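Local coordinates for capsule biosynthesis protein capD (Bacillus anthracis, PDB 3G9K) that cleaves the poly-gamma-D-glutamate capsule and joins it by an amide bond to meso-diaminopimelic acid in the peptidoglycan scaffold, at residues D68-G73 against D91-G96; N105-T110 against Y117-L122; V160-G165 against G171-N176. All coordinates share one frame; numbering follows the deposited sequence.

The three contacts follow one another along the chain, each closing before the next opens. Contacts 1 and 3, with centres about 15 Å apart, share one antiparallel sheet: contact 1 sets helix 82-94 against strand 70-75, and contact 3 packs strand 172-175 against the edge strand 160-164. The centre of contact 2 lies about 23 Å from that of contact 1 and about 25 Å from that of contact 3, in the hairpin of strands 109-112 and 115-118, yet a salt bridge from K92 NZ to E106 OE1 (2.6 Å) ties it to contact 1. Residues in all three meet the other chain of the enzyme, and contacts 2 and 3 lie closer to substrate-binding residues than contact 1.

Contact 1. Residues D68-G73 against D91-G96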
loop_
_atom_site.group_PDB
_atom_site.type_symbol
_atom_site.label_atom_id
_atom_site.label_comp_id
_atom_site.label_asym_id
_atom_site.label_seq_id
_atom_site.Cartn_x
_atom_site.Cartn_y
_atom_site.Cartn_z
ATOM N N ASP B 68 -23.233 -9.382 4.888
ATOM C CA ASP B 68 -23.732 -10.698 4.566
ATOM C C ASP B 68 -23.620 -10.866 3.051
ATOM O O ASP B 68 -24.065 -10.017 2.284
ATOM C CB ASP B 68 -25.195 -10.880 5.016
ATOM C CG ASP B 68 -25.369 -10.838 6.539
ATOM O OD1 ASP B 68 -24.361 -10.736 7.290
ATOM O OD2 ASP B 68 -26.544 -10.897 7.002
ATOM N N GLY B 69 -23.013 -11.945 2.600
ATOM C CA GLY B 69 -22.958 -12.173 1.172
ATOM C C GLY B 69 -21.753 -11.583 0.428
ATOM O O GLY B 69 -21.518 -11.962 -0.712
ATOM N N GLU B 70 -20.979 -10.684 1.039
ATOM C CA GLU B 70 -19.835 -10.104 0.317
ATOM C C GLU B 70 -18.679 -9.641 1.206
ATOM O O GLU B 70 -18.894 -8.992 2.230
ATOM C CB GLU B 70 -20.280 -8.932 -0.568
ATOM C CG GLU B 70 -19.183 -8.498 -1.546
ATOM C CD GLU B 70 -19.599 -7.380 -2.489
ATOM O OE1 GLU B 70 -19.649 -6.218 -2.064
ATOM O OE2 GLU B 70 -19.864 -7.663 -3.660
ATOM N N THR B 71 -17.456 -9.951 0.778
ATOM C CA THR B 71 -16.249 -9.455 1.464
ATOM C C THR B 71 -15.359 -8.788 0.458
ATOM O O THR B 71 -15.166 -9.314 -0.602
ATOM C CB THR B 71 -15.541 -10.599 2.200
ATOM O OG1 THR B 71 -16.413 -11.033 3.268
ATOM C CG2 THR B 71 -14.164 -10.166 2.773
ATOM N N ILE B 72 -14.882 -7.589 0.781
ATOM C CA ILE B 72 -13.984 -6.836 -0.080
ATOM C C ILE B 72 -12.714 -6.461 0.679
ATOM O O ILE B 72 -12.780 -5.946 1.774
ATOM C CB ILE B 72 -14.590 -5.518 -0.610
ATOM C CG1 ILE B 72 -15.880 -5.754 -1.373
ATOM C CG2 ILE B 72 -13.608 -4.787 -1.526
ATOM C CD1 ILE B 72 -16.624 -4.423 -1.619
ATOM N N GLY B 73 -11.557 -6.741 0.071
ATOM C CA GLY B 73 -10.249 -6.232 0.566
ATOM C C GLY B 73 -9.713 -5.278 -0.492
ATOM O O GLY B 73 -9.754 -5.585 -1.673
ATOM N N ASP B 91 -17.523 4.568 -3.843
ATOM C CA ASP B 91 -18.819 5.266 -4.042
ATOM C C ASP B 91 -19.547 4.714 -5.266
ATOM O O ASP B 91 -20.714 4.340 -5.197
ATOM C CB ASP B 91 -18.609 6.774 -4.246
ATOM C CG ASP B 91 -19.910 7.526 -4.494
ATOM O OD1 ASP B 91 -20.779 7.470 -3.601
ATOM O OD2 ASP B 91 -20.064 8.156 -5.575
ATOM N N LYS B 92 -18.852 4.651 -6.390
ATOM C CA LYS B 92 -19.453 4.097 -7.601
ATOM C C LYS B 92 -19.779 2.593 -7.469
ATOM O O LYS B 92 -20.800 2.115 -7.997
ATOM C CB LYS B 92 -18.544 4.360 -8.804
ATOM C CG LYS B 92 -18.436 5.836 -9.201
ATOM C CD LYS B 92 -17.477 6.044 -10.358
ATOM C CE LYS B 92 -16.686 7.356 -10.249
ATOM N NZ LYS B 92 -15.460 7.330 -11.111
ATOM N N TYR B 93 -18.913 1.842 -6.795
ATOM C CA TYR B 93 -19.090 0.408 -6.695
ATOM C C TYR B 93 -20.337 0.077 -5.885
ATOM O O TYR B 93 -21.149 -0.766 -6.296
ATOM C CB TYR B 93 -17.857 -0.308 -6.092
ATOM C CG TYR B 93 -18.083 -1.807 -5.977
ATOM C CD1 TYR B 93 -18.068 -2.616 -7.111
ATOM C CD2 TYR B 93 -18.398 -2.393 -4.752
ATOM C CE1 TYR B 93 -18.322 -3.951 -7.024
ATOM C CE2 TYR B 93 -18.655 -3.736 -4.657
ATOM C CZ TYR B 93 -18.605 -4.518 -5.803
ATOM O OH TYR B 93 -18.881 -5.861 -5.707
ATOM N N THR B 94 -20.497 0.754 -4.752
ATOM C CA THR B 94 -21.555 0.414 -3.811
ATOM C C THR B 94 -22.903 0.926 -4.277
ATOM O O THR B 94 -23.926 0.421 -3.837
ATOM C CB THR B 94 -21.297 0.985 -2.403
ATOM O OG1 THR B 94 -20.984 2.386 -2.498
ATOM C CG2 THR B 94 -20.162 0.199 -1.705
ATOM N N HIS B 95 -22.886 1.939 -5.133
ATOM C CA HIS B 95 -24.095 2.471 -5.764
ATOM C C HIS B 95 -24.435 1.811 -7.109
ATOM O O HIS B 95 -25.374 2.243 -7.786
ATOM C CB HIS B 95 -23.961 3.979 -5.912
ATOM C CG HIS B 95 -23.947 4.698 -4.605
ATOM N ND1 HIS B 95 -25.104 5.103 -3.980
ATOM C CD2 HIS B 95 -22.932 5.043 -3.779
ATOM C CE1 HIS B 95 -24.801 5.678 -2.831
ATOM N NE2 HIS B 95 -23.491 5.659 -2.688
ATOM N N GLY B 96 -23.682 0.771 -7.503
ATOM C CA GLY B 96 -24.090 -0.140 -8.616
ATOM C C GLY B 96 -23.625 0.219 -10.012
ATOM O O GLY B 96 -24.161 -0.273 -11.000
#
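E70 and Y93 reach toward each other from opposite directions, bridging strand 70-75 and the last turn of helix 82-94. This is a helix laid on a sheet, consistent with an outer layer of the layered alpha-beta-beta-alpha fold of N-terminal nucleophile hydrolases. In both residues CG stands anti to the backbone N (Y93 chi1 179°), and the extended glutamate brings its carboxylate to the phenol end of the tyrosine. Y93 OH donates to E70 OE2 at 2.9 Å. E70 OE1 lies near the ring plane at its edge, 3.7 Å from Y93 CE2, and is hydrogen-bonded to Y231 OH of the other chain of the enzyme. The carboxylate is thus held by two tyrosines and links strand, helix and interface. Two residues further along the strand, I72 slides past Y93 in the opposite direction and sets its CD1 obliquely against the ring, 3.7 Å from CE2. A Schellman motif ends the helix just beyond, with G96 N bonded back to Y93 O. The phenol of Y93 meets E70 OE2 from above the carboxylate plane, 36° out of it, while the planes of carboxylate and ring differ by 30°.

Contact 2. Residues N105-T110 against Y117-L122; sequences NEYRFT and YTEIQL
With CG anti to its backbone N (chi1 -165°) and the chain extended beyond, E119 runs alongside R108, bringing its carboxylate to the R108 amide. E119 OE1 accepts the bond from R108 N at 2.9 Å through its anti lone pair, while E119 N donates to R108 O at 3.0 Å, nearly along the C=O axis. One residue thus grips both polar backbone atoms of R108, and its carboxylate takes up an amide where the regular pairing of this beta hairpin has given way. Within the hairpin, T110 and Y117 form an antiparallel hydrogen-bonded pair: T110 N to Y117 O is 2.9 Å and Y117 N to T110 O is 2.7 Å. F109 and T118 are the neighbouring non-hydrogen-bonded pair, where F109 CA also approaches Y117 O, at 3.1 Å, as a CA-H...O contact. T110 OG1 sits at the edge of the Y117 ring, 3.7 Å from Y117 CB. Beyond the paired residues, the side chains of Y107 and I120 cross at about a right angle, and I120 CG2 lies over one face of the tyrosine ring, its closeness in the model being doubtful, with E119 OE1 near the ring plane at the edge.

The charged ends of R108 and E119 do not meet: R108 NH1 turns to F146 O and D166, and E119 OE2 forms a salt bridge with R168. The nearest side-chain atoms of T110 and R81, a poly-gamma-D-glutamate-binding residue, are about 4 Å apart. R108 packs on I85 and I89 of helix 82-94, T118 rests on V137 of strand 136-139, and M268 of the other chain covers F109 and T118.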
loop_
_atom_site.group_PDB
_atom_site.type_symbol
_atom_site.label_atom_id
_atom_site.label_comp_id
_atom_site.label_asym_id
_atom_site.label_seq_id
_atom_site.Cartn_x
_atom_site.Cartn_y
_atom_site.Cartn_z
ATOM N N ASN B 105 -10.488 1.255 -13.732
ATOM C CA ASN B 105 -9.946 1.675 -15.035
ATOM C C ASN B 105 -10.279 3.129 -15.413
ATOM O O ASN B 105 -9.572 3.730 -16.210
ATOM C CB ASN B 105 -10.435 0.716 -16.152
ATOM C CG ASN B 105 -9.817 -0.674 -16.049
ATOM O OD1 ASN B 105 -10.230 -1.608 -16.770
ATOM N ND2 ASN B 105 -8.850 -0.832 -15.171
ATOM N N GLU B 106 -11.344 3.665 -14.835
ATOM C CA GLU B 106 -11.863 4.989 -15.174
ATOM C C GLU B 106 -10.769 5.996 -14.842
ATOM O O GLU B 106 -10.081 5.842 -13.841
ATOM C CB GLU B 106 -13.100 5.314 -14.338
ATOM C CG GLU B 106 -13.940 6.467 -14.862
ATOM C CD GLU B 106 -15.343 6.590 -14.243
ATOM O OE1 GLU B 106 -15.717 5.870 -13.301
ATOM O OE2 GLU B 106 -16.102 7.456 -14.740
ATOM N N TYR B 107 -10.663 7.057 -15.638
ATOM C CA TYR B 107 -9.697 8.122 -15.359
ATOM C C TYR B 107 -10.048 8.844 -14.052
ATOM O O TYR B 107 -11.210 8.980 -13.690
ATOM C CB TYR B 107 -9.671 9.119 -16.534
ATOM C CG TYR B 107 -9.159 8.518 -17.824
ATOM C CD1 TYR B 107 -7.890 7.949 -17.883
ATOM C CD2 TYR B 107 -9.935 8.532 -18.993
ATOM C CE1 TYR B 107 -7.413 7.417 -19.034
ATOM C CE2 TYR B 107 -9.447 8.006 -20.166
ATOM C CZ TYR B 107 -8.190 7.444 -20.180
ATOM O OH TYR B 107 -7.668 6.902 -21.347
ATOM N N ARG B 108 -9.027 9.323 -13.363
ATOM C CA ARG B 108 -9.191 9.831 -12.020
ATOM C C ARG B 108 -8.897 11.329 -11.922
ATOM O O ARG B 108 -8.318 11.921 -12.848
ATOM C CB ARG B 108 -8.267 9.061 -11.085
ATOM C CG ARG B 108 -8.696 7.611 -10.909
ATOM C CD ARG B 108 -7.674 6.782 -10.188
ATOM N NE ARG B 108 -8.087 5.383 -10.231
ATOM C CZ ARG B 108 -7.306 4.341 -9.953
ATOM N NH1 ARG B 108 -6.082 4.520 -9.483
ATOM N NH2 ARG B 108 -7.799 3.109 -10.116
ATOM N N PHE B 109 -9.295 11.898 -10.787
ATOM C CA PHE B 109 -8.956 13.276 -10.415
ATOM C C PHE B 109 -8.709 13.378 -8.921
ATOM O O PHE B 109 -9.333 12.664 -8.127
ATOM C CB PHE B 109 -10.097 14.231 -10.786
ATOM C CG PHE B 109 -11.399 13.895 -10.120
ATOM C CD1 PHE B 109 -12.312 13.061 -10.749
ATOM C CD2 PHE B 109 -11.706 14.391 -8.879
ATOM C CE1 PHE B 109 -13.507 12.735 -10.139
ATOM C CE2 PHE B 109 -12.890 14.066 -8.253
ATOM C CZ PHE B 109 -13.801 13.241 -8.888
ATOM N N THR B 110 -7.825 14.292 -8.539
ATOM C CA THR B 110 -7.592 14.617 -7.126
ATOM C C THR B 110 -7.445 16.130 -6.966
ATOM O O THR B 110 -7.232 16.832 -7.938
ATOM C CB THR B 110 -6.301 13.952 -6.577
ATOM O OG1 THR B 110 -5.157 14.487 -7.250
ATOM C CG2 THR B 110 -6.346 12.420 -6.783
ATOM N N TYR B 117 -6.233 18.074 -10.078
ATOM C CA TYR B 117 -5.343 17.303 -10.920
ATOM C C TYR B 117 -6.186 16.263 -11.620
ATOM O O TYR B 117 -7.016 15.627 -11.000
ATOM C CB TYR B 117 -4.238 16.652 -10.108
ATOM C CG TYR B 117 -3.214 17.629 -9.561
ATOM C CD1 TYR B 117 -2.436 18.421 -10.415
ATOM C CD2 TYR B 117 -2.998 17.735 -8.199
ATOM C CE1 TYR B 117 -1.476 19.304 -9.908
ATOM C CE2 TYR B 117 -2.052 18.624 -7.678
ATOM C CZ TYR B 117 -1.300 19.402 -8.533
ATOM O OH TYR B 117 -0.368 20.255 -7.984
ATOM N N THR B 118 -5.967 16.105 -12.916
ATOM C CA THR B 118 -6.845 15.323 -13.759
ATOM C C THR B 118 -5.969 14.392 -14.579
ATOM O O THR B 118 -4.909 14.780 -15.044
ATOM C CB THR B 118 -7.690 16.251 -14.687
ATOM O OG1 THR B 118 -8.761 16.862 -13.925
ATOM C CG2 THR B 118 -8.253 15.477 -15.794
ATOM N N GLU B 119 -6.415 13.155 -14.752
ATOM C CA GLU B 119 -5.621 12.154 -15.457
ATOM C C GLU B 119 -5.715 12.298 -16.979
ATOM O O GLU B 119 -4.767 11.942 -17.699
ATOM C CB GLU B 119 -6.051 10.755 -15.008
ATOM C CG GLU B 119 -5.083 9.652 -15.372
ATOM C CD GLU B 119 -5.369 8.327 -14.641
ATOM O OE1 GLU B 119 -6.452 8.153 -14.080
ATOM O OE2 GLU B 119 -4.516 7.427 -14.687
ATOM N N ILE B 120 -6.856 12.795 -17.457
ATOM C CA ILE B 120 -7.042 13.157 -18.871
ATOM C C ILE B 120 -7.296 14.651 -19.031
ATOM O O ILE B 120 -7.643 15.363 -18.064
ATOM C CB ILE B 120 -8.232 12.415 -19.556
ATOM C CG1 ILE B 120 -9.546 12.588 -18.764
ATOM C CG2 ILE B 120 -7.914 10.980 -19.704
ATOM C CD1 ILE B 120 -10.810 11.936 -19.443
ATOM N N GLN B 121 -7.178 15.071 -20.324
ATOM C CA GLN B 121 -7.544 16.408 -20.755
ATOM C C GLN B 121 -9.057 16.574 -20.659
ATOM O O GLN B 121 -9.807 15.900 -21.367
ATOM C CB GLN B 121 -7.083 16.631 -22.201
ATOM C CG GLN B 121 -6.821 18.084 -22.561
ATOM C CD GLN B 121 -5.626 18.652 -21.822
ATOM O OE1 GLN B 121 -5.781 19.393 -20.852
ATOM N NE2 GLN B 121 -4.422 18.293 -22.268
ATOM N N LEU B 122 -9.504 17.457 -19.730
ATOM C CA LEU B 122 -10.926 17.795 -19.644
ATOM C C LEU B 122 -11.356 18.857 -20.679
ATOM O O LEU B 122 -10.545 19.662 -21.149
ATOM C CB LEU B 122 -11.279 18.308 -18.251
ATOM C CG LEU B 122 -11.216 17.356 -17.055
ATOM C CD1 LEU B 122 -12.098 17.913 -15.943
ATOM C CD2 LEU B 122 -11.648 15.938 -17.396
#

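Contact 3. Residues V160-G165 against G171-N176; sequences VITGAG and GTWKSN
The facing sides of two beta strands meet here, I161 against S175 and G163 against W173, consistent with the two facing sheets of the alpha-beta-beta-alpha fold, brought unusually close. Strands 160-164 and 172-175 run almost exactly antiparallel, with axes only 6.2 Å apart, yet no backbone hydrogen bond joins them; strand 160-164 pairs with strand 150-155, and strand 172-175 with a strand of the other chain, so the contact joins this chain's sheet to one that runs on into the other chain.

Close approach depends on glycine. The W173 indole lies flat on the bare backbone of G163, whose CA sits over the five-membered ring in a CH-pi contact, 3.7 Å from the centroid and 16° off the normal. G163 O also lies over this face, too poorly angled for a bond with W173 NE1. A chi1 of 69° places the tryptophan CG between its own backbone N and carbonyl carbon, bringing the ring over the glycine. A164 points away from the strand 172-175 side, onto Q101 and I104 of helix 100-105. Further along, G165 CA comes within 3.8 Å of G171 C, close to the substrate-binding R169.

At the other end S175 OG donates to I161 O at 2.9 Å, tilted 34° from the carbonyl plane. One water accepts from I161 N at 3.0 Å and makes a weak bond of 3.3 Å to N176 OD1, an oxygen also bonded to T20 OG1 of the other chain.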
loop_
_atom_site.group_PDB
_atom_site.type_symbol
_atom_site.label_atom_id
_atom_site.label_comp_id
_atom_site.label_asym_id
_atom_site.label_seq_id
_atom_site.Cartn_x
_atom_site.Cartn_y
_atom_site.Cartn_z
ATOM N N VAL B 160 -17.249 -17.618 -4.239
ATOM C CA VAL B 160 -16.318 -17.393 -5.329
ATOM C C VAL B 160 -15.557 -16.112 -5.091
ATOM O O VAL B 160 -16.086 -15.197 -4.559
ATOM C CB VAL B 160 -17.009 -17.327 -6.676
ATOM C CG1 VAL B 160 -17.956 -16.268 -6.717
ATOM C CG2 VAL B 160 -16.047 -17.111 -7.740
ATOM N N ILE B 161 -14.304 -16.091 -5.482
ATOM C CA ILE B 161 -13.421 -14.938 -5.310
ATOM C C ILE B 161 -13.098 -14.341 -6.662
ATOM O O ILE B 161 -12.664 -15.052 -7.604
ATOM C CB ILE B 161 -12.105 -15.323 -4.567
ATOM C CG1 ILE B 161 -12.394 -15.675 -3.122
ATOM C CG2 ILE B 161 -11.059 -14.178 -4.642
ATOM C CD1 ILE B 161 -11.162 -16.226 -2.382
ATOM N N THR B 162 -13.342 -13.038 -6.797
ATOM C CA THR B 162 -12.880 -12.296 -7.956
ATOM C C THR B 162 -12.011 -11.137 -7.425
ATOM O O THR B 162 -11.766 -11.014 -6.212
ATOM C CB THR B 162 -14.019 -11.744 -8.817
ATOM O OG1 THR B 162 -14.899 -10.985 -7.963
ATOM C CG2 THR B 162 -14.787 -12.908 -9.491
ATOM N N GLY B 163 -11.523 -10.326 -8.336
ATOM C CA GLY B 163 -10.566 -9.276 -7.955
ATOM C C GLY B 163 -10.445 -8.220 -9.006
ATOM O O GLY B 163 -11.135 -8.241 -10.059
ATOM N N ALA B 164 -9.542 -7.285 -8.732
ATOM C CA ALA B 164 -9.214 -6.223 -9.654
ATOM C C ALA B 164 -7.798 -5.785 -9.398
ATOM O O ALA B 164 -7.315 -5.851 -8.276
ATOM C CB ALA B 164 -10.163 -5.058 -9.498
ATOM N N GLY B 165 -7.132 -5.372 -10.467
ATOM C CA GLY B 165 -5.779 -4.847 -10.379
ATOM C C GLY B 165 -5.716 -3.549 -11.180
ATOM O O GLY B 165 -6.476 -3.354 -12.125
ATOM N N GLY B 171 -0.930 -3.999 -12.175
ATOM C CA GLY B 171 -1.604 -4.801 -11.211
ATOM C C GLY B 171 -2.423 -5.900 -11.842
ATOM O O GLY B 171 -3.020 -5.715 -12.894
ATOM N N THR B 172 -2.450 -7.033 -11.168
ATOM C CA THR B 172 -3.196 -8.193 -11.623
ATOM C C THR B 172 -3.742 -8.947 -10.396
ATOM O O THR B 172 -3.510 -8.599 -9.217
ATOM C CB THR B 172 -2.282 -9.169 -12.498
ATOM O OG1 THR B 172 -1.205 -9.672 -11.727
ATOM C CG2 THR B 172 -1.744 -8.480 -13.733
ATOM N N TRP B 173 -4.552 -9.945 -10.675
ATOM C CA TRP B 173 -5.062 -10.787 -9.629
ATOM C C TRP B 173 -5.366 -12.181 -10.182
ATOM O O TRP B 173 -5.525 -12.366 -11.410
ATOM C CB TRP B 173 -6.309 -10.169 -9.016
ATOM C CG TRP B 173 -7.435 -10.210 -9.982
ATOM C CD1 TRP B 173 -7.688 -9.313 -10.971
ATOM C CD2 TRP B 173 -8.449 -11.242 -10.085
ATOM N NE1 TRP B 173 -8.829 -9.704 -11.686
ATOM C CE2 TRP B 173 -9.292 -10.889 -11.176
ATOM C CE3 TRP B 173 -8.723 -12.428 -9.355
ATOM C CZ2 TRP B 173 -10.393 -11.661 -11.555
ATOM C CZ3 TRP B 173 -9.810 -13.205 -9.732
ATOM C CH2 TRP B 173 -10.626 -12.825 -10.839
ATOM N N LYS B 174 -5.469 -13.124 -9.249
ATOM C CA LYS B 174 -5.770 -14.516 -9.555
ATOM C C LYS B 174 -6.565 -15.111 -8.427
ATOM O O LYS B 174 -6.509 -14.662 -7.252
ATOM C CB LYS B 174 -4.478 -15.315 -9.794
ATOM C CG LYS B 174 -3.899 -15.143 -11.202
ATOM C CD LYS B 174 -2.871 -16.202 -11.509
ATOM C CE LYS B 174 -2.210 -15.979 -12.873
ATOM N NZ LYS B 174 -3.195 -15.651 -13.941
ATOM N N SER B 175 -7.395 -16.087 -8.801
ATOM C CA SER B 175 -8.055 -16.914 -7.816
ATOM C C SER B 175 -8.100 -18.328 -8.319
ATOM O O SER B 175 -7.703 -18.596 -9.460
ATOM C CB SER B 175 -9.452 -16.397 -7.470
ATOM O OG SER B 175 -10.362 -16.580 -8.539
ATOM N N ASN B 176 -8.526 -19.235 -7.459
ATOM C CA ASN B 176 -8.337 -20.648 -7.761
ATOM C C ASN B 176 -9.354 -21.202 -8.748
ATOM O O ASN B 176 -10.537 -20.868 -8.668
ATOM C CB ASN B 176 -8.268 -21.467 -6.486
ATOM C CG ASN B 176 -9.547 -21.491 -5.715
ATOM O OD1 ASN B 176 -10.335 -20.537 -5.716
ATOM N ND2 ASN B 176 -9.771 -22.613 -5.022
HETATM O O HOH W 1 -12.806 -18.435 -6.506
#